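Local coordinates for sialyltransferase 0160 (PDB 4R84), which probably transfers sialic acid from CMP-sialic acid in alpha-2,6 linkage to galactose-ended acceptor glycans, as a glycosyltransferase of the GT-B structural group, at residues 115-120 with 194-199; 199-204 with 228-233; 258-263 with 284-289. All coordinates share one frame; numbering follows the deposited sequence.

Contact 1: residues 115-120 with 194-199; sequences VVAPTL and KNRLNI
R196 turns CG to the side of its own backbone N (chi1 -70°) and bends at chi3 (-67°), which brings its guanidinium over the methyl of A117. CB of A117 stands 3.9 Å above the guanidinium plane, over its centre. Nearer the backbones, the two CB atoms of A117 and R196 are 3.8 Å apart. The guanidinium is held in place by salt bridges to E42 and D91. L197 swings CG anti to its backbone N (chi1 180°), and CD1 comes round to the other segment. There CD1 lies 3.5 Å from P118 O and also packs against CB of L120.

The two segments then run on as parallel neighbours in the sheet of the Rossmann-like domain. N198 makes both backbone bonds between them. Its N donates to P118 O at 3.0 Å, and its O accepts from L120 N at 2.8 Å. T119 CA-H points to N198 O and I199 CA-H to L120 O, as weaker contacts. L120 and I199 share one face of the sheet, which helix 181-192 covers with Y190 and I187. T119 and N198 lie on the other face, where their side chains meet at an angle.

P118 sits in the short break of strand 106-125. As a proline it has no N-H for R196 O, which instead abuts its ring, 3.1 Å from P118 CD. That carbonyl is buried and has no hydrogen-bond partner in the model. The aliphatic chain of K194 passes across the same proline ring, with K194 CD nearest P118 CG. Water joins the polar groups beside N198. One water accepts from A117 N at 2.9 Å and, weakly, from N198 ND2. A second is bonded to T119 OG1 at 2.6 Å and has another weak bond from the same ND2.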
ATOM      1  N   VAL A 115       1.255  14.391 -25.029  1.00 17.80           N
ATOM      2  CA  VAL A 115       1.559  13.005 -25.391  1.00 14.75           C
ATOM      3  C   VAL A 115       2.579  12.461 -24.430  1.00 20.46           C
ATOM      4  O   VAL A 115       3.644  13.056 -24.244  1.00 20.10           O
ATOM      5  CB  VAL A 115       2.074  12.908 -26.838  1.00 16.99           C
ATOM      6  CG1 VAL A 115       2.565  11.492 -27.158  1.00 18.64           C
ATOM      7  CG2 VAL A 115       0.984  13.350 -27.806  1.00 17.63           C
ATOM      8  N   VAL A 116       2.225  11.354 -23.789  1.00 16.86           N
ATOM      9  CA  VAL A 116       3.057  10.783 -22.735  1.00 15.60           C
ATOM     10  C   VAL A 116       3.416   9.346 -23.035  1.00 16.49           C
ATOM     11  O   VAL A 116       2.731   8.656 -23.781  1.00 17.25           O
ATOM     12  CB  VAL A 116       2.356  10.854 -21.357  1.00 16.29           C
ATOM     13  CG1 VAL A 116       2.086  12.323 -21.013  1.00 16.99           C
ATOM     14  CG2 VAL A 116       1.068  10.056 -21.365  1.00 17.13           C
ATOM     15  N   ALA A 117       4.495   8.895 -22.411  1.00 18.82           N
ATOM     16  CA  ALA A 117       4.868   7.496 -22.481  1.00 19.91           C
ATOM     17  C   ALA A 117       3.834   6.659 -21.744  1.00 16.95           C
ATOM     18  O   ALA A 117       3.219   7.120 -20.785  1.00 18.58           O
ATOM     19  CB  ALA A 117       6.253   7.290 -21.868  1.00 17.76           C
ATOM     20  N   PRO A 118       3.652   5.408 -22.168  1.00 16.27           N
ATOM     21  CA  PRO A 118       2.809   4.537 -21.350  1.00 16.16           C
ATOM     22  C   PRO A 118       3.465   4.289 -19.993  1.00 18.81           C
ATOM     23  O   PRO A 118       4.688   4.430 -19.872  1.00 17.62           O
ATOM     24  CB  PRO A 118       2.743   3.242 -22.154  1.00 16.36           C
ATOM     25  CG  PRO A 118       4.015   3.253 -22.979  1.00 20.59           C
ATOM     26  CD  PRO A 118       4.206   4.714 -23.342  1.00 17.55           C
ATOM     27  N   THR A 119       2.651   3.921 -19.012  1.00 15.26           N
ATOM     28  CA  THR A 119       3.127   3.647 -17.651  1.00 16.55           C
ATOM     29  C   THR A 119       2.790   2.219 -17.297  1.00 16.00           C
ATOM     30  O   THR A 119       1.639   1.774 -17.501  1.00 18.18           O
ATOM     31  CB  THR A 119       2.492   4.608 -16.619  1.00 16.14           C
ATOM     32  OG1 THR A 119       2.862   5.956 -16.933  1.00 21.33           O
ATOM     33  CG2 THR A 119       2.970   4.275 -15.185  1.00 16.92           C
ATOM     34  N   LEU A 120       3.797   1.499 -16.794  1.00 12.00           N
ATOM     35  CA  LEU A 120       3.604   0.165 -16.250  1.00 13.18           C
ATOM     36  C   LEU A 120       3.735   0.273 -14.738  1.00 14.75           C
ATOM     37  O   LEU A 120       4.758   0.754 -14.249  1.00 17.23           O
ATOM     38  CB  LEU A 120       4.629  -0.825 -16.811  1.00 16.03           C
ATOM     39  CG  LEU A 120       4.604  -2.221 -16.193  1.00 15.65           C
ATOM     40  CD1 LEU A 120       3.324  -2.960 -16.590  1.00 18.71           C
ATOM     41  CD2 LEU A 120       5.845  -3.005 -16.575  1.00 16.56           C
ATOM     42  N   LYS A 194       7.336  -1.346 -26.309  1.00 20.68           N
ATOM     43  CA  LYS A 194       6.932   0.066 -26.292  1.00 19.85           C
ATOM     44  C   LYS A 194       8.016   0.993 -26.828  1.00 17.45           C
ATOM     45  O   LYS A 194       9.206   0.721 -26.701  1.00 20.49           O
ATOM     46  CB  LYS A 194       6.565   0.512 -24.859  1.00 16.32           C
ATOM     47  CG  LYS A 194       5.504  -0.328 -24.172  1.00 19.28           C
ATOM     48  CD  LYS A 194       4.170  -0.277 -24.917  1.00 21.99           C
ATOM     49  CE  LYS A 194       3.075  -0.963 -24.112  1.00 26.85           C
ATOM     50  NZ  LYS A 194       1.797  -1.087 -24.877  1.00 26.82           N
ATOM     51  N   ASN A 195       7.601   2.107 -27.414  1.00 19.08           N
ATOM     52  CA  ASN A 195       8.543   3.117 -27.875  1.00 19.23           C
ATOM     53  C   ASN A 195       9.275   3.782 -26.709  1.00 17.47           C
ATOM     54  O   ASN A 195      10.487   4.037 -26.772  1.00 19.79           O
ATOM     55  CB  ASN A 195       7.800   4.159 -28.718  1.00 20.64           C
ATOM     56  CG  ASN A 195       8.646   5.359 -29.047  1.00 23.74           C
ATOM     57  OD1 ASN A 195       9.616   5.262 -29.808  1.00 24.06           O
ATOM     58  ND2 ASN A 195       8.248   6.518 -28.532  1.00 19.40           N
ATOM     59  N   ARG A 196       8.517   4.068 -25.657  1.00 18.52           N
ATOM     60  CA  ARG A 196       9.041   4.609 -24.398  1.00 20.43           C
ATOM     61  C   ARG A 196       8.252   3.992 -23.256  1.00 16.83           C
ATOM     62  O   ARG A 196       7.121   3.574 -23.466  1.00 18.73           O
ATOM     63  CB  ARG A 196       8.914   6.143 -24.351  1.00 20.02           C
ATOM     64  CG  ARG A 196       9.819   6.920 -25.272  1.00 29.54           C
ATOM     65  CD  ARG A 196       9.718   8.409 -24.972  1.00 22.74           C
ATOM     66  NE  ARG A 196       8.405   8.977 -25.287  1.00 22.83           N
ATOM     67  CZ  ARG A 196       7.771   9.876 -24.528  1.00 20.78           C
ATOM     68  NH1 ARG A 196       8.304  10.267 -23.376  1.00 21.09           N
ATOM     69  NH2 ARG A 196       6.580  10.351 -24.894  1.00 23.49           N
ATOM     70  N   LEU A 197       8.821   3.937 -22.055  1.00 17.01           N
ATOM     71  CA  LEU A 197       8.079   3.385 -20.926  1.00 17.45           C
ATOM     72  C   LEU A 197       8.468   4.036 -19.601  1.00 17.07           C
ATOM     73  O   LEU A 197       9.650   4.196 -19.317  1.00 18.29           O
ATOM     74  CB  LEU A 197       8.300   1.864 -20.839  1.00 17.44           C
ATOM     75  CG  LEU A 197       7.562   1.173 -19.681  1.00 14.28           C
ATOM     76  CD1 LEU A 197       6.048   1.227 -19.935  1.00 18.76           C
ATOM     77  CD2 LEU A 197       8.062  -0.266 -19.519  1.00 18.79           C
ATOM     78  N   ASN A 198       7.459   4.420 -18.815  1.00 16.30           N
ATOM     79  CA  ASN A 198       7.647   4.767 -17.411  1.00 16.85           C
ATOM     80  C   ASN A 198       7.239   3.588 -16.544  1.00 14.35           C
ATOM     81  O   ASN A 198       6.182   2.989 -16.748  1.00 16.81           O
ATOM     82  CB  ASN A 198       6.817   5.989 -17.020  1.00 21.96           C
ATOM     83  CG  ASN A 198       7.349   7.269 -17.621  1.00 24.18           C
ATOM     84  OD1 ASN A 198       8.560   7.465 -17.727  1.00 29.17           O
ATOM     85  ND2 ASN A 198       6.446   8.138 -18.038  1.00 31.88           N
ATOM     86  N   ILE A 199       8.069   3.266 -15.562  1.00 17.54           N
ATOM     87  CA  ILE A 199       7.715   2.220 -14.617  1.00 16.78           C
ATOM     88  C   ILE A 199       7.552   2.821 -13.235  1.00 15.08           C
ATOM     89  O   ILE A 199       8.406   3.583 -12.783  1.00 16.24           O
ATOM     90  CB  ILE A 199       8.777   1.098 -14.574  1.00 17.56           C
ATOM     91  CG1 ILE A 199       8.895   0.407 -15.936  1.00 18.00           C
ATOM     92  CG2 ILE A 199       8.456   0.094 -13.457  1.00 18.88           C
ATOM     93  CD1 ILE A 199      10.051  -0.574 -16.024  1.00 17.98           C
TER
HETATM   94  O   HOH W   1       5.821  10.310 -20.191  1.00 29.20           O
HETATM   95  O   HOH W   2       3.674   8.236 -16.028  1.00 40.55           O

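Contact 2: residues 199-204 with 228-233; sequences IEFYTN and SHISLY
Y202 and Y233 lie side by side, their side chains pointing the same way, and Y202 CD2 is 3.8 Å from Y233 OH. The hydroxyl meets the Y202 ring at its edge. CB of S231 approaches the same CD2 obliquely, at 3.7 Å. The strands are adjacent and parallel, 8° apart, in a Rossmann-type sheet. The chain joins them through helices 208-211 and 213-219, as a beta-alpha-beta crossover.

Backbone bonds run the whole length, from S228 N to I199 O up to Y233 N to T203 O. T203 O lies in the plane of the Y233 ring, at its edge. F201, T203, I230 and L232 fill the face turned away from the tyrosines. I230 CG1 meets the F201 ring at its edge, 4.2 Å from CD2. T203 places OG1 anti to its backbone N (chi1 -167°), where it bonds to I124 O and N211 ND2. CG2 is thereby left in the crowded position and packs 3.5 Å from L232 CD2.

On the tyrosine face, a water sits above the rim of the Y202 ring. It donates to F201 O at 2.8 Å and is also bonded to H229 ND1 and S231 OG. Y202 OH donates to E200 OE1 from above the carboxylate plane, at 2.6 Å. The other carboxylate oxygen, E200 OE2, takes a hydrogen bond from a second water, which is also 2.6 Å from S228 OG.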
ATOM      1  N   ILE A 199       8.069   3.266 -15.562  1.00 17.54           N
ATOM      2  CA  ILE A 199       7.715   2.220 -14.617  1.00 16.78           C
ATOM      3  C   ILE A 199       7.552   2.821 -13.235  1.00 15.08           C
ATOM      4  O   ILE A 199       8.406   3.583 -12.783  1.00 16.24           O
ATOM      5  CB  ILE A 199       8.777   1.098 -14.574  1.00 17.56           C
ATOM      6  CG1 ILE A 199       8.895   0.407 -15.936  1.00 18.00           C
ATOM      7  CG2 ILE A 199       8.456   0.094 -13.457  1.00 18.88           C
ATOM      8  CD1 ILE A 199      10.051  -0.574 -16.024  1.00 17.98           C
ATOM      9  N   GLU A 200       6.425   2.516 -12.596  1.00 15.96           N
ATOM     10  CA  GLU A 200       6.188   2.874 -11.197  1.00 17.29           C
ATOM     11  C   GLU A 200       6.288   1.618 -10.350  1.00 14.23           C
ATOM     12  O   GLU A 200       5.629   0.625 -10.664  1.00 16.05           O
ATOM     13  CB  GLU A 200       4.815   3.501 -11.013  1.00 18.01           C
ATOM     14  CG  GLU A 200       4.660   4.892 -11.610  1.00 18.69           C
ATOM     15  CD  GLU A 200       3.225   5.379 -11.589  1.00 21.35           C
ATOM     16  OE1 GLU A 200       2.329   4.661 -11.092  1.00 22.05           O
ATOM     17  OE2 GLU A 200       2.979   6.489 -12.096  1.00 24.43           O
ATOM     18  N   PHE A 201       7.079   1.661  -9.271  1.00 13.05           N
ATOM     19  CA  PHE A 201       7.234   0.513  -8.382  1.00 16.60           C
ATOM     20  C   PHE A 201       6.470   0.722  -7.085  1.00 17.95           C
ATOM     21  O   PHE A 201       6.406   1.840  -6.586  1.00 15.43           O
ATOM     22  CB  PHE A 201       8.701   0.271  -8.036  1.00 17.52           C
ATOM     23  CG  PHE A 201       9.512  -0.289  -9.162  1.00 16.37           C
ATOM     24  CD1 PHE A 201       9.161  -1.496  -9.763  1.00 17.86           C
ATOM     25  CD2 PHE A 201      10.678   0.347  -9.560  1.00 18.63           C
ATOM     26  CE1 PHE A 201       9.942  -2.025 -10.789  1.00 17.36           C
ATOM     27  CE2 PHE A 201      11.464  -0.186 -10.580  1.00 19.73           C
ATOM     28  CZ  PHE A 201      11.092  -1.377 -11.186  1.00 20.64           C
ATOM     29  N   TYR A 202       5.895  -0.359  -6.564  1.00 13.52           N
ATOM     30  CA  TYR A 202       5.210  -0.353  -5.270  1.00 11.96           C
ATOM     31  C   TYR A 202       5.611  -1.599  -4.531  1.00 15.34           C
ATOM     32  O   TYR A 202       5.328  -2.703  -5.000  1.00 17.05           O
ATOM     33  CB  TYR A 202       3.690  -0.338  -5.445  1.00 14.63           C
ATOM     34  CG  TYR A 202       3.171   0.805  -6.284  1.00 14.83           C
ATOM     35  CD1 TYR A 202       3.237   0.761  -7.678  1.00 14.65           C
ATOM     36  CD2 TYR A 202       2.594   1.917  -5.683  1.00 17.04           C
ATOM     37  CE1 TYR A 202       2.756   1.811  -8.454  1.00 15.85           C
ATOM     38  CE2 TYR A 202       2.100   2.973  -6.455  1.00 18.04           C
ATOM     39  CZ  TYR A 202       2.197   2.910  -7.835  1.00 16.59           C
ATOM     40  OH  TYR A 202       1.712   3.946  -8.617  1.00 20.55           O
ATOM     41  N   THR A 203       6.269  -1.458  -3.387  1.00 15.90           N
ATOM     42  CA  THR A 203       6.686  -2.668  -2.696  1.00 14.60           C
ATOM     43  C   THR A 203       6.883  -2.402  -1.212  1.00 17.23           C
ATOM     44  O   THR A 203       6.526  -1.339  -0.702  1.00 15.77           O
ATOM     45  CB  THR A 203       7.960  -3.273  -3.336  1.00 17.08           C
ATOM     46  OG1 THR A 203       8.170  -4.599  -2.829  1.00 17.49           O
ATOM     47  CG2 THR A 203       9.200  -2.419  -3.080  1.00 22.45           C
ATOM     48  N   ASN A 204       7.398  -3.429  -0.546  1.00 18.64           N
ATOM     49  CA  ASN A 204       7.602  -3.510   0.893  1.00 17.42           C
ATOM     50  C   ASN A 204       8.919  -2.843   1.281  1.00 20.14           C
ATOM     51  O   ASN A 204       9.953  -3.129   0.689  1.00 18.56           O
ATOM     52  CB  ASN A 204       7.566  -5.008   1.255  1.00 20.14           C
ATOM     53  CG  ASN A 204       7.693  -5.291   2.721  1.00 31.41           C
ATOM     54  OD1 ASN A 204       8.596  -4.807   3.385  1.00 30.41           O
ATOM     55  ND2 ASN A 204       6.807  -6.146   3.228  1.00 29.09           N
ATOM     56  N   SER A 228       9.904   5.995 -12.944  1.00 14.43           N
ATOM     57  CA  SER A 228       9.333   7.312 -12.698  1.00 15.46           C
ATOM     58  C   SER A 228       8.950   7.529 -11.232  1.00 18.96           C
ATOM     59  O   SER A 228       8.821   8.660 -10.783  1.00 17.96           O
ATOM     60  CB  SER A 228       8.115   7.539 -13.593  1.00 20.30           C
ATOM     61  OG  SER A 228       7.124   6.532 -13.415  1.00 23.26           O
ATOM     62  N   HIS A 229       8.718   6.451 -10.499  1.00 17.84           N
ATOM     63  CA  HIS A 229       8.315   6.583  -9.099  1.00 16.86           C
ATOM     64  C   HIS A 229       8.477   5.276  -8.327  1.00 15.03           C
ATOM     65  O   HIS A 229       8.266   4.199  -8.872  1.00 16.20           O
ATOM     66  CB  HIS A 229       6.863   7.025  -8.996  1.00 14.03           C
ATOM     67  CG  HIS A 229       6.529   7.657  -7.685  1.00 17.20           C
ATOM     68  ND1 HIS A 229       6.030   6.941  -6.617  1.00 24.28           N
ATOM     69  CD2 HIS A 229       6.658   8.934  -7.255  1.00 23.38           C
ATOM     70  CE1 HIS A 229       5.848   7.754  -5.593  1.00 28.18           C
ATOM     71  NE2 HIS A 229       6.223   8.968  -5.951  1.00 28.14           N
ATOM     72  N   ILE A 230       8.822   5.387  -7.039  1.00 15.15           N
ATOM     73  CA  ILE A 230       8.919   4.222  -6.165  1.00 15.84           C
ATOM     74  C   ILE A 230       8.105   4.537  -4.918  1.00 19.18           C
ATOM     75  O   ILE A 230       8.274   5.602  -4.341  1.00 21.35           O
ATOM     76  CB  ILE A 230      10.380   3.920  -5.776  1.00 16.31           C
ATOM     77  CG1 ILE A 230      11.228   3.695  -7.020  1.00 14.20           C
ATOM     78  CG2 ILE A 230      10.463   2.698  -4.841  1.00 18.75           C
ATOM     79  CD1 ILE A 230      12.714   3.462  -6.715  1.00 18.42           C
ATOM     80  N   SER A 231       7.179   3.653  -4.551  1.00 13.84           N
ATOM     81  CA  SER A 231       6.410   3.823  -3.305  1.00 14.86           C
ATOM     82  C   SER A 231       6.725   2.637  -2.419  1.00 16.92           C
ATOM     83  O   SER A 231       6.473   1.495  -2.811  1.00 16.21           O
ATOM     84  CB  SER A 231       4.901   3.911  -3.557  1.00 21.83           C
ATOM     85  OG  SER A 231       4.539   5.075  -4.300  1.00 19.06           O
ATOM     86  N   LEU A 232       7.249   2.911  -1.223  1.00 15.07           N
ATOM     87  CA  LEU A 232       7.640   1.859  -0.294  1.00 16.53           C
ATOM     88  C   LEU A 232       6.738   1.907   0.927  1.00 18.29           C
ATOM     89  O   LEU A 232       6.449   2.986   1.441  1.00 21.57           O
ATOM     90  CB  LEU A 232       9.112   2.024   0.111  1.00 15.07           C
ATOM     91  CG  LEU A 232      10.090   2.056  -1.066  1.00 17.41           C
ATOM     92  CD1 LEU A 232      11.511   2.250  -0.568  1.00 24.70           C
ATOM     93  CD2 LEU A 232      10.008   0.782  -1.915  1.00 18.27           C
ATOM     94  N   TYR A 233       6.255   0.743   1.354  1.00 16.24           N
ATOM     95  CA  TYR A 233       5.326   0.656   2.480  1.00 18.63           C
ATOM     96  C   TYR A 233       5.886  -0.223   3.583  1.00 20.04           C
ATOM     97  O   TYR A 233       6.332  -1.341   3.327  1.00 18.14           O
ATOM     98  CB  TYR A 233       3.975   0.081   2.033  1.00 14.79           C
ATOM     99  CG  TYR A 233       3.307   0.863   0.911  1.00 17.99           C
ATOM    100  CD1 TYR A 233       3.714   0.693  -0.413  1.00 22.05           C
ATOM    101  CD2 TYR A 233       2.275   1.755   1.172  1.00 20.39           C
ATOM    102  CE1 TYR A 233       3.104   1.394  -1.450  1.00 19.22           C
ATOM    103  CE2 TYR A 233       1.659   2.476   0.129  1.00 22.63           C
ATOM    104  CZ  TYR A 233       2.087   2.290  -1.164  1.00 25.60           C
ATOM    105  OH  TYR A 233       1.493   2.987  -2.189  1.00 26.03           O
TER
HETATM  106  O   HOH W   3       4.794   7.684 -13.302  1.00 43.35           O
HETATM  107  O   HOH W   4       5.210   4.318  -7.230  1.00 20.39           O

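Contact 3: residues 258-263 with 284-289; sequences GEVSLL and WHKLYD
The W284 indole carries L263 on one face. L263 CD2 sits 4.1 Å from the centroid of the five-membered ring and 12° off its normal, a CH-pi contact over the face. CD1 of the same leucine reaches CZ2 of the six-membered ring, at 4.1 Å. The indole and the leucine cross at about a right angle. NE1, at the indole edge, is tied to N280 O, which helps fix how the ring is turned.

Beside the indole, L287 CD1 packs against L263 CG at 3.9 Å. L287 CD2 goes instead to V260 CG1. V260 sets CG1 anti to its backbone N (chi1 172°), beside L287 and K286, while CG2 touches K286 CG at 3.7 Å. K286 takes part mainly through CB and CG; bends at chi2 and chi3 carry its amine away. The contact is wholly apolar. W284 O accepts from both L287 N and Y288 N, which holds the turn that presents these side chains.

Helix 252-267 thus packs on the loop that leads into strand 290-294. Y312 of helix 307-313 touches V260 and K286. W284 reaches inward to P213 and I216 of helix 213-219 and to I230 of strand 225-233.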
ATOM      1  N   GLY A 258      27.269   7.801   2.403  1.00 36.90           N
ATOM      2  CA  GLY A 258      28.397   7.179   1.751  1.00 42.08           C
ATOM      3  C   GLY A 258      27.995   5.968   0.933  1.00 43.06           C
ATOM      4  O   GLY A 258      28.710   5.581   0.009  1.00 31.95           O
ATOM      5  N   GLU A 259      26.846   5.376   1.253  1.00 30.13           N
ATOM      6  CA  GLU A 259      26.412   4.175   0.549  1.00 28.04           C
ATOM      7  C   GLU A 259      25.461   4.451  -0.625  1.00 31.62           C
ATOM      8  O   GLU A 259      25.068   3.521  -1.338  1.00 30.88           O
ATOM      9  CB  GLU A 259      25.780   3.203   1.539  1.00 32.49           C
ATOM     10  CG  GLU A 259      26.852   2.429   2.299  1.00 40.93           C
ATOM     11  CD  GLU A 259      26.315   1.644   3.467  1.00 52.98           C
ATOM     12  OE1 GLU A 259      27.102   0.881   4.071  1.00 57.56           O
ATOM     13  OE2 GLU A 259      25.117   1.795   3.789  1.00 51.48           O
ATOM     14  N   VAL A 260      25.127   5.719  -0.856  1.00 28.17           N
ATOM     15  CA  VAL A 260      24.309   6.049  -2.020  1.00 29.90           C
ATOM     16  C   VAL A 260      25.015   5.596  -3.300  1.00 33.46           C
ATOM     17  O   VAL A 260      24.403   4.961  -4.160  1.00 27.59           O
ATOM     18  CB  VAL A 260      23.989   7.558  -2.104  1.00 24.44           C
ATOM     19  CG1 VAL A 260      23.298   7.898  -3.435  1.00 26.40           C
ATOM     20  CG2 VAL A 260      23.105   7.973  -0.945  1.00 26.84           C
ATOM     21  N   SER A 261      26.303   5.905  -3.432  1.00 31.81           N
ATOM     22  CA  SER A 261      27.030   5.510  -4.639  1.00 36.05           C
ATOM     23  C   SER A 261      27.145   3.988  -4.725  1.00 34.42           C
ATOM     24  O   SER A 261      27.196   3.416  -5.805  1.00 32.05           O
ATOM     25  CB  SER A 261      28.413   6.168  -4.691  1.00 44.94           C
ATOM     26  OG  SER A 261      29.218   5.790  -3.589  1.00 44.91           O
ATOM     27  N   LEU A 262      27.186   3.335  -3.573  1.00 30.13           N
ATOM     28  CA  LEU A 262      27.215   1.881  -3.526  1.00 35.83           C
ATOM     29  C   LEU A 262      25.940   1.306  -4.161  1.00 33.69           C
ATOM     30  O   LEU A 262      25.994   0.412  -5.011  1.00 31.31           O
ATOM     31  CB  LEU A 262      27.361   1.411  -2.078  1.00 41.22           C
ATOM     32  CG  LEU A 262      27.881   0.004  -1.801  1.00 47.75           C
ATOM     33  CD1 LEU A 262      29.169  -0.264  -2.555  1.00 43.70           C
ATOM     34  CD2 LEU A 262      28.091  -0.175  -0.308  1.00 42.81           C
ATOM     35  N   LEU A 263      24.793   1.826  -3.743  1.00 27.43           N
ATOM     36  CA  LEU A 263      23.521   1.415  -4.328  1.00 26.34           C
ATOM     37  C   LEU A 263      23.478   1.758  -5.815  1.00 24.64           C
ATOM     38  O   LEU A 263      23.106   0.931  -6.643  1.00 25.79           O
ATOM     39  CB  LEU A 263      22.351   2.056  -3.579  1.00 25.41           C
ATOM     40  CG  LEU A 263      20.949   1.687  -4.095  1.00 31.81           C
ATOM     41  CD1 LEU A 263      20.736   0.184  -4.105  1.00 29.93           C
ATOM     42  CD2 LEU A 263      19.870   2.376  -3.259  1.00 26.45           C
ATOM     43  N   TRP A 284      16.835   5.096  -1.434  1.00 20.98           N
ATOM     44  CA  TRP A 284      16.190   5.078  -2.748  1.00 16.83           C
ATOM     45  C   TRP A 284      15.769   6.474  -3.191  1.00 21.43           C
ATOM     46  O   TRP A 284      15.789   6.770  -4.387  1.00 24.11           O
ATOM     47  CB  TRP A 284      15.006   4.121  -2.749  1.00 19.12           C
ATOM     48  CG  TRP A 284      15.503   2.697  -2.711  1.00 17.15           C
ATOM     49  CD1 TRP A 284      15.790   1.954  -1.601  1.00 23.87           C
ATOM     50  CD2 TRP A 284      15.798   1.868  -3.836  1.00 16.20           C
ATOM     51  NE1 TRP A 284      16.248   0.712  -1.972  1.00 23.27           N
ATOM     52  CE2 TRP A 284      16.269   0.639  -3.346  1.00 23.46           C
ATOM     53  CE3 TRP A 284      15.724   2.052  -5.226  1.00 21.55           C
ATOM     54  CZ2 TRP A 284      16.643  -0.414  -4.186  1.00 23.20           C
ATOM     55  CZ3 TRP A 284      16.098   1.010  -6.061  1.00 25.35           C
ATOM     56  CH2 TRP A 284      16.551  -0.209  -5.537  1.00 28.12           C
ATOM     57  N   HIS A 285      15.426   7.334  -2.233  1.00 19.90           N
ATOM     58  CA  HIS A 285      14.987   8.695  -2.566  1.00 21.93           C
ATOM     59  C   HIS A 285      16.126   9.579  -3.095  1.00 22.79           C
ATOM     60  O   HIS A 285      15.876  10.654  -3.638  1.00 26.19           O
ATOM     61  CB  HIS A 285      14.342   9.348  -1.346  1.00 23.02           C
ATOM     62  CG  HIS A 285      15.307   9.638  -0.242  1.00 22.71           C
ATOM     63  ND1 HIS A 285      16.016   8.646   0.400  1.00 19.47           N
ATOM     64  CD2 HIS A 285      15.678  10.805   0.336  1.00 25.69           C
ATOM     65  CE1 HIS A 285      16.793   9.191   1.322  1.00 22.61           C
ATOM     66  NE2 HIS A 285      16.605  10.499   1.304  1.00 28.62           N
ATOM     67  N   LYS A 286      17.365   9.115  -2.944  1.00 25.61           N
ATOM     68  CA  LYS A 286      18.546   9.812  -3.469  1.00 24.75           C
ATOM     69  C   LYS A 286      18.739   9.528  -4.948  1.00 26.32           C
ATOM     70  O   LYS A 286      19.492  10.217  -5.637  1.00 29.09           O
ATOM     71  CB  LYS A 286      19.808   9.390  -2.704  1.00 25.53           C
ATOM     72  CG  LYS A 286      19.876   9.770  -1.229  1.00 32.17           C
ATOM     73  CD  LYS A 286      20.195  11.243  -1.034  1.00 43.07           C
ATOM     74  CE  LYS A 286      18.963  12.093  -0.859  1.00 54.78           C
ATOM     75  NZ  LYS A 286      19.334  13.527  -0.681  1.00 66.21           N
ATOM     76  N   LEU A 287      18.073   8.496  -5.438  1.00 21.62           N
ATOM     77  CA  LEU A 287      18.277   8.056  -6.816  1.00 21.48           C
ATOM     78  C   LEU A 287      17.029   8.106  -7.686  1.00 19.68           C
ATOM     79  O   LEU A 287      17.124   8.231  -8.917  1.00 22.22           O
ATOM     80  CB  LEU A 287      18.840   6.632  -6.821  1.00 17.50           C
ATOM     81  CG  LEU A 287      20.173   6.468  -6.087  1.00 29.99           C
ATOM     82  CD1 LEU A 287      20.605   5.006  -6.062  1.00 39.68           C
ATOM     83  CD2 LEU A 287      21.253   7.325  -6.714  1.00 30.31           C
ATOM     84  N   TYR A 288      15.866   8.005  -7.051  1.00 23.94           N
ATOM     85  CA  TYR A 288      14.579   7.999  -7.733  1.00 21.55           C
ATOM     86  C   TYR A 288      13.580   8.792  -6.920  1.00 25.26           C
ATOM     87  O   TYR A 288      13.780   8.999  -5.720  1.00 24.21           O
ATOM     88  CB  TYR A 288      14.052   6.575  -7.916  1.00 21.00           C
ATOM     89  CG  TYR A 288      14.994   5.673  -8.663  1.00 19.61           C
ATOM     90  CD1 TYR A 288      15.006   5.646 -10.050  1.00 22.91           C
ATOM     91  CD2 TYR A 288      15.900   4.858  -7.970  1.00 20.48           C
ATOM     92  CE1 TYR A 288      15.894   4.826 -10.742  1.00 22.61           C
ATOM     93  CE2 TYR A 288      16.778   4.039  -8.642  1.00 24.88           C
ATOM     94  CZ  TYR A 288      16.774   4.030 -10.029  1.00 29.05           C
ATOM     95  OH  TYR A 288      17.652   3.217 -10.698  1.00 28.32           O
ATOM     96  N   ASP A 289      12.508   9.227  -7.571  1.00 21.39           N
ATOM     97  CA  ASP A 289      11.384   9.854  -6.881  1.00 18.64           C
ATOM     98  C   ASP A 289      10.680   8.805  -6.024  1.00 18.11           C
ATOM     99  O   ASP A 289       9.960   7.962  -6.548  1.00 20.34           O
ATOM    100  CB  ASP A 289      10.413  10.472  -7.885  1.00 23.43           C
ATOM    101  CG  ASP A 289       9.328  11.291  -7.220  1.00 38.95           C
ATOM    102  OD1 ASP A 289       9.383  11.478  -5.985  1.00 37.85           O
ATOM    103  OD2 ASP A 289       8.442  11.788  -7.941  1.00 37.44           O
TER

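In the fold
The contacts come in series along the chain; the second starts at I199, where the first ends. Contacts 1 and 2 lie in one sheet and share strand 197-204, with centres about 16 Å apart. Contact 1 lies toward the end where strand 106-125 also pairs with N-terminal strands 31-41 and 92-101. Contact 2 is deeper, and the side chain of N204 at its far end is about 10 Å from the bound CMP-sialic acid analogue. Strand 197-204 thus runs from the N-terminal strands toward the donor site. Contact 3 lies outside the sheet, its centre about 15 Å from that of contact 2 and about 24 Å from that of contact 1. D289 O probably bonds to I230 N, so the loop joins the sheet where strand 290-294 begins.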